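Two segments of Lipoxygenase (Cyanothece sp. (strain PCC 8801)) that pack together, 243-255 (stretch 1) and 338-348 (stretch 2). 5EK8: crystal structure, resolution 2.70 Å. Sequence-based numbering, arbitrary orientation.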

# COMPACT_ATOMS: atom_id res chain seq x y z
N TYR A 243 24.36 -22.42 -0.85
CA TYR A 243 24.59 -21.28 -1.73
C TYR A 243 24.04 -19.99 -1.13
O TYR A 243 24.69 -18.95 -1.17
CB TYR A 243 23.99 -21.51 -3.13
CG TYR A 243 24.01 -20.24 -3.96
CD1 TYR A 243 25.21 -19.56 -4.16
CD2 TYR A 243 22.85 -19.71 -4.50
CE1 TYR A 243 25.25 -18.38 -4.89
CE2 TYR A 243 22.88 -18.53 -5.24
CZ TYR A 243 24.09 -17.87 -5.43
OH TYR A 243 24.15 -16.70 -6.16
N THR A 244 22.84 -20.06 -0.56
CA THR A 244 22.20 -18.85 -0.06
C THR A 244 22.84 -18.31 1.21
O THR A 244 22.57 -17.18 1.61
CB THR A 244 20.69 -19.06 0.21
OG1 THR A 244 20.50 -20.03 1.25
CG2 THR A 244 19.99 -19.52 -1.06
N ARG A 245 23.70 -19.10 1.85
CA ARG A 245 24.42 -18.62 3.03
C ARG A 245 25.77 -17.98 2.66
O ARG A 245 26.47 -17.45 3.52
CB ARG A 245 24.65 -19.76 4.04
CG ARG A 245 23.44 -20.63 4.32
CD ARG A 245 22.27 -19.87 4.92
NE ARG A 245 21.04 -20.14 4.18
CZ ARG A 245 20.05 -20.93 4.58
NH1 ARG A 245 20.12 -21.55 5.75
NH2 ARG A 245 18.97 -21.10 3.82
N SER A 246 26.11 -18.01 1.37
CA SER A 246 27.40 -17.49 0.90
C SER A 246 27.45 -15.96 0.85
O SER A 246 26.42 -15.30 0.92
CB SER A 246 27.71 -18.05 -0.49
OG SER A 246 26.78 -17.57 -1.44
N ASP A 247 28.66 -15.42 0.73
CA ASP A 247 28.87 -13.97 0.68
C ASP A 247 28.30 -13.34 -0.59
O ASP A 247 27.74 -12.23 -0.54
CB ASP A 247 30.36 -13.64 0.80
CG ASP A 247 30.92 -13.94 2.18
OD1 ASP A 247 32.16 -13.89 2.35
OD2 ASP A 247 30.11 -14.23 3.09
N GLU A 248 28.47 -14.03 -1.71
CA GLU A 248 27.98 -13.55 -3.00
C GLU A 248 26.48 -13.31 -2.94
O GLU A 248 25.97 -12.27 -3.40
CB GLU A 248 28.30 -14.57 -4.10
CG GLU A 248 29.80 -14.85 -4.31
CD GLU A 248 30.40 -15.72 -3.22
OE1 GLU A 248 29.63 -16.32 -2.43
OE2 GLU A 248 31.64 -15.81 -3.14
N TYR A 249 25.77 -14.26 -2.34
CA TYR A 249 24.32 -14.19 -2.24
C TYR A 249 23.91 -13.13 -1.22
O TYR A 249 22.91 -12.44 -1.40
CB TYR A 249 23.74 -15.55 -1.86
CG TYR A 249 22.24 -15.60 -2.01
CD1 TYR A 249 21.65 -15.61 -3.27
CD2 TYR A 249 21.41 -15.61 -0.90
CE1 TYR A 249 20.28 -15.64 -3.42
CE2 TYR A 249 20.04 -15.63 -1.03
CZ TYR A 249 19.47 -15.65 -2.30
OH TYR A 249 18.10 -15.68 -2.44
N PHE A 250 24.70 -13.01 -0.15
CA PHE A 250 24.47 -11.99 0.87
C PHE A 250 24.47 -10.60 0.24
O PHE A 250 23.55 -9.81 0.46
CB PHE A 250 25.54 -12.08 1.96
CG PHE A 250 25.41 -11.03 3.03
CD1 PHE A 250 26.25 -9.92 3.05
CD2 PHE A 250 24.46 -11.17 4.03
CE1 PHE A 250 26.13 -8.97 4.04
CE2 PHE A 250 24.35 -10.21 5.03
CZ PHE A 250 25.18 -9.11 5.04
N VAL A 251 25.49 -10.34 -0.57
CA VAL A 251 25.62 -9.07 -1.28
C VAL A 251 24.48 -8.88 -2.27
O VAL A 251 23.85 -7.82 -2.31
CB VAL A 251 26.97 -8.98 -2.01
CG1 VAL A 251 26.97 -7.81 -2.98
CG2 VAL A 251 28.10 -8.87 -1.02
N LEU A 252 24.23 -9.92 -3.07
CA LEU A 252 23.15 -9.86 -4.06
C LEU A 252 21.81 -9.49 -3.43
O LEU A 252 21.06 -8.70 -4.00
CB LEU A 252 23.03 -11.19 -4.80
CG LEU A 252 24.05 -11.40 -5.92
CD1 LEU A 252 23.85 -12.75 -6.56
CD2 LEU A 252 23.94 -10.28 -6.95
N ARG A 253 21.52 -10.04 -2.26
CA ARG A 253 20.23 -9.79 -1.62
C ARG A 253 20.22 -8.47 -0.87
O ARG A 253 19.16 -7.87 -0.66
CB ARG A 253 19.85 -10.94 -0.68
CG ARG A 253 19.66 -12.26 -1.41
CD ARG A 253 18.89 -12.09 -2.71
NE ARG A 253 17.46 -11.88 -2.48
CZ ARG A 253 16.57 -11.67 -3.45
NH1 ARG A 253 15.29 -11.49 -3.15
NH2 ARG A 253 16.96 -11.64 -4.71
N VAL A 254 21.39 -8.02 -0.44
CA VAL A 254 21.50 -6.68 0.11
C VAL A 254 21.14 -5.67 -0.97
O VAL A 254 20.42 -4.70 -0.73
CB VAL A 254 22.91 -6.39 0.65
CG1 VAL A 254 23.17 -4.90 0.75
CG2 VAL A 254 23.10 -7.06 2.01
N LEU A 255 21.62 -5.93 -2.19
CA LEU A 255 21.38 -5.04 -3.32
C LEU A 255 19.96 -5.10 -3.87
O LEU A 255 19.32 -4.06 -4.08
CB LEU A 255 22.35 -5.36 -4.46
CG LEU A 255 23.78 -4.82 -4.35
CD1 LEU A 255 24.60 -5.28 -5.54
CD2 LEU A 255 23.78 -3.29 -4.24
N LYS A 338 30.71 -17.46 13.28
CA LYS A 338 30.27 -16.20 13.85
C LYS A 338 30.09 -15.18 12.74
O LYS A 338 29.27 -14.26 12.85
CB LYS A 338 31.26 -15.70 14.91
CG LYS A 338 31.10 -16.44 16.24
CD LYS A 338 31.62 -15.66 17.42
CE LYS A 338 30.83 -16.00 18.68
NZ LYS A 338 30.50 -17.46 18.77
N TRP A 339 30.82 -15.36 11.65
CA TRP A 339 30.58 -14.59 10.43
C TRP A 339 29.20 -14.93 9.85
O TRP A 339 28.40 -14.03 9.56
CB TRP A 339 31.68 -14.84 9.40
CG TRP A 339 31.41 -14.22 8.07
CD1 TRP A 339 31.27 -14.87 6.88
CD2 TRP A 339 31.24 -12.82 7.78
NE1 TRP A 339 31.04 -13.96 5.87
CE2 TRP A 339 31.01 -12.70 6.40
CE3 TRP A 339 31.27 -11.66 8.56
CZ2 TRP A 339 30.81 -11.47 5.78
CZ3 TRP A 339 31.07 -10.44 7.95
CH2 TRP A 339 30.84 -10.35 6.57
N LEU A 340 28.92 -16.23 9.71
CA LEU A 340 27.62 -16.67 9.19
C LEU A 340 26.45 -16.17 10.05
O LEU A 340 25.42 -15.70 9.54
CB LEU A 340 27.58 -18.19 9.09
CG LEU A 340 28.47 -18.82 8.01
CD1 LEU A 340 28.78 -20.27 8.34
CD2 LEU A 340 27.81 -18.70 6.65
N GLN A 341 26.62 -16.26 11.37
CA GLN A 341 25.62 -15.81 12.32
C GLN A 341 25.43 -14.29 12.27
O GLN A 341 24.30 -13.79 12.38
CB GLN A 341 26.00 -16.26 13.74
CG GLN A 341 25.86 -17.77 13.94
CD GLN A 341 26.77 -18.31 15.04
OE1 GLN A 341 27.42 -17.55 15.76
NE2 GLN A 341 26.82 -19.62 15.17
N ALA A 342 26.53 -13.56 12.08
CA ALA A 342 26.45 -12.12 11.86
C ALA A 342 25.62 -11.81 10.61
O ALA A 342 24.75 -10.93 10.64
CB ALA A 342 27.84 -11.52 11.73
N LYS A 343 25.87 -12.55 9.54
CA LYS A 343 25.14 -12.34 8.29
C LYS A 343 23.65 -12.60 8.47
O LYS A 343 22.80 -11.87 7.93
CB LYS A 343 25.70 -13.22 7.17
CG LYS A 343 26.91 -12.62 6.46
CD LYS A 343 27.39 -13.52 5.33
CE LYS A 343 27.87 -14.86 5.85
NZ LYS A 343 28.57 -15.65 4.80
N ARG A 344 23.32 -13.62 9.25
CA ARG A 344 21.91 -13.91 9.52
C ARG A 344 21.26 -12.78 10.33
O ARG A 344 20.13 -12.35 10.03
CB ARG A 344 21.76 -15.24 10.25
CG ARG A 344 20.32 -15.63 10.52
CD ARG A 344 20.27 -16.96 11.25
NE ARG A 344 18.93 -17.28 11.74
CZ ARG A 344 18.70 -18.17 12.70
NH1 ARG A 344 19.72 -18.80 13.27
NH2 ARG A 344 17.46 -18.42 13.10
N ILE A 345 21.96 -12.30 11.36
CA ILE A 345 21.46 -11.20 12.18
C ILE A 345 21.18 -9.95 11.34
O ILE A 345 20.10 -9.34 11.44
CB ILE A 345 22.46 -10.85 13.31
CG1 ILE A 345 22.49 -11.96 14.35
CG2 ILE A 345 22.05 -9.54 13.98
CD1 ILE A 345 23.34 -11.65 15.56
N PHE A 346 22.15 -9.59 10.50
CA PHE A 346 21.94 -8.51 9.55
C PHE A 346 20.70 -8.75 8.72
O PHE A 346 19.88 -7.85 8.55
CB PHE A 346 23.14 -8.34 8.62
CG PHE A 346 22.99 -7.20 7.66
CD1 PHE A 346 23.38 -5.92 8.02
CD2 PHE A 346 22.45 -7.39 6.40
CE1 PHE A 346 23.24 -4.86 7.14
CE2 PHE A 346 22.31 -6.34 5.51
CZ PHE A 346 22.71 -5.07 5.89
N ARG A 347 20.56 -9.98 8.19
CA ARG A 347 19.41 -10.33 7.37
C ARG A 347 18.08 -10.06 8.08
O ARG A 347 17.13 -9.58 7.48
CB ARG A 347 19.47 -11.79 6.95
CG ARG A 347 20.24 -12.04 5.68
CD ARG A 347 19.90 -13.41 5.11
NE ARG A 347 20.29 -14.50 6.00
CZ ARG A 347 21.50 -15.04 6.03
NH1 ARG A 347 22.45 -14.59 5.22
NH2 ARG A 347 21.77 -16.03 6.87
N THR A 348 18.03 -10.39 9.37
CA THR A 348 16.80 -10.22 10.13
C THR A 348 16.51 -8.75 10.40
O THR A 348 15.35 -8.31 10.30
CB THR A 348 16.88 -10.97 11.47
OG1 THR A 348 18.02 -10.52 12.21
CG2 THR A 348 16.98 -12.47 11.24

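The helix of stretch 1 is assigned from D247. Stretch 2 is helical throughout. The two helices run nearly parallel, with 14° between their N-to-C directions, and their axes come no closer than 11.7 Å.

T244 is buried and takes only a small part in the contact. Its OG1 accepts a hydrogen bond from NE of R245 at 3.0 Å, within stretch 1.

R245 contributes through its backbone as well as its side chain. Its O accepts a hydrogen bond from NZ of K343 at 3.0 Å. The same O lies 3.6 Å from CD2 of L340. CD of R245 is 4.3 Å from NH2 of R347.

S246 holds the N-cap position. Its CB points away from stretch 2, and its OG donates to O of Y243 at 2.5 Å. Its O accepts from N of F250 at 3.1 Å, so the backbone turns into the helix here.

D247 is the polar centre of the contact. Its CB points sideways, but the end of the side chain comes nearer to stretch 2. OD2 forms a salt bridge with NZ of K343 at 2.7 Å. The same oxygen accepts a hydrogen bond from NE1 of W339 at 2.9 Å, with an angle of 160° at the hydrogen. OD2 lies at the edge of the indole, near its plane, where the N-H bond points. NE1 of W339 and NZ of K343 are 3.2 Å apart, but both are donors. They do not bond to each other; they share OD2 as acceptor. NZ of K343 thus binds both the carboxylate of D247 at the helix start and the backbone O of R245 just before it.

F250 has the largest area covered by the other stretch, and its CB points toward stretch 2. CG of K343 lies over one face of the F250 ring, 3.9 Å from the centroid and 17° off the normal, a CH-pi contact. One lysine thus serves two roles, apolar along its chain and charged at its tip. NH1 of R347 sits at the ring edge, 4.1 Å from CD2 of F250. The F346 ring meets F250 obliquely, with planes at 61° and centroids 5.4 Å apart. Their closest atoms are CZ of F250 and CD2 of F346, at 3.5 Å.

V254 extends this apolar packing one turn on. Its CG2 is 3.7 Å from CE2 of F346.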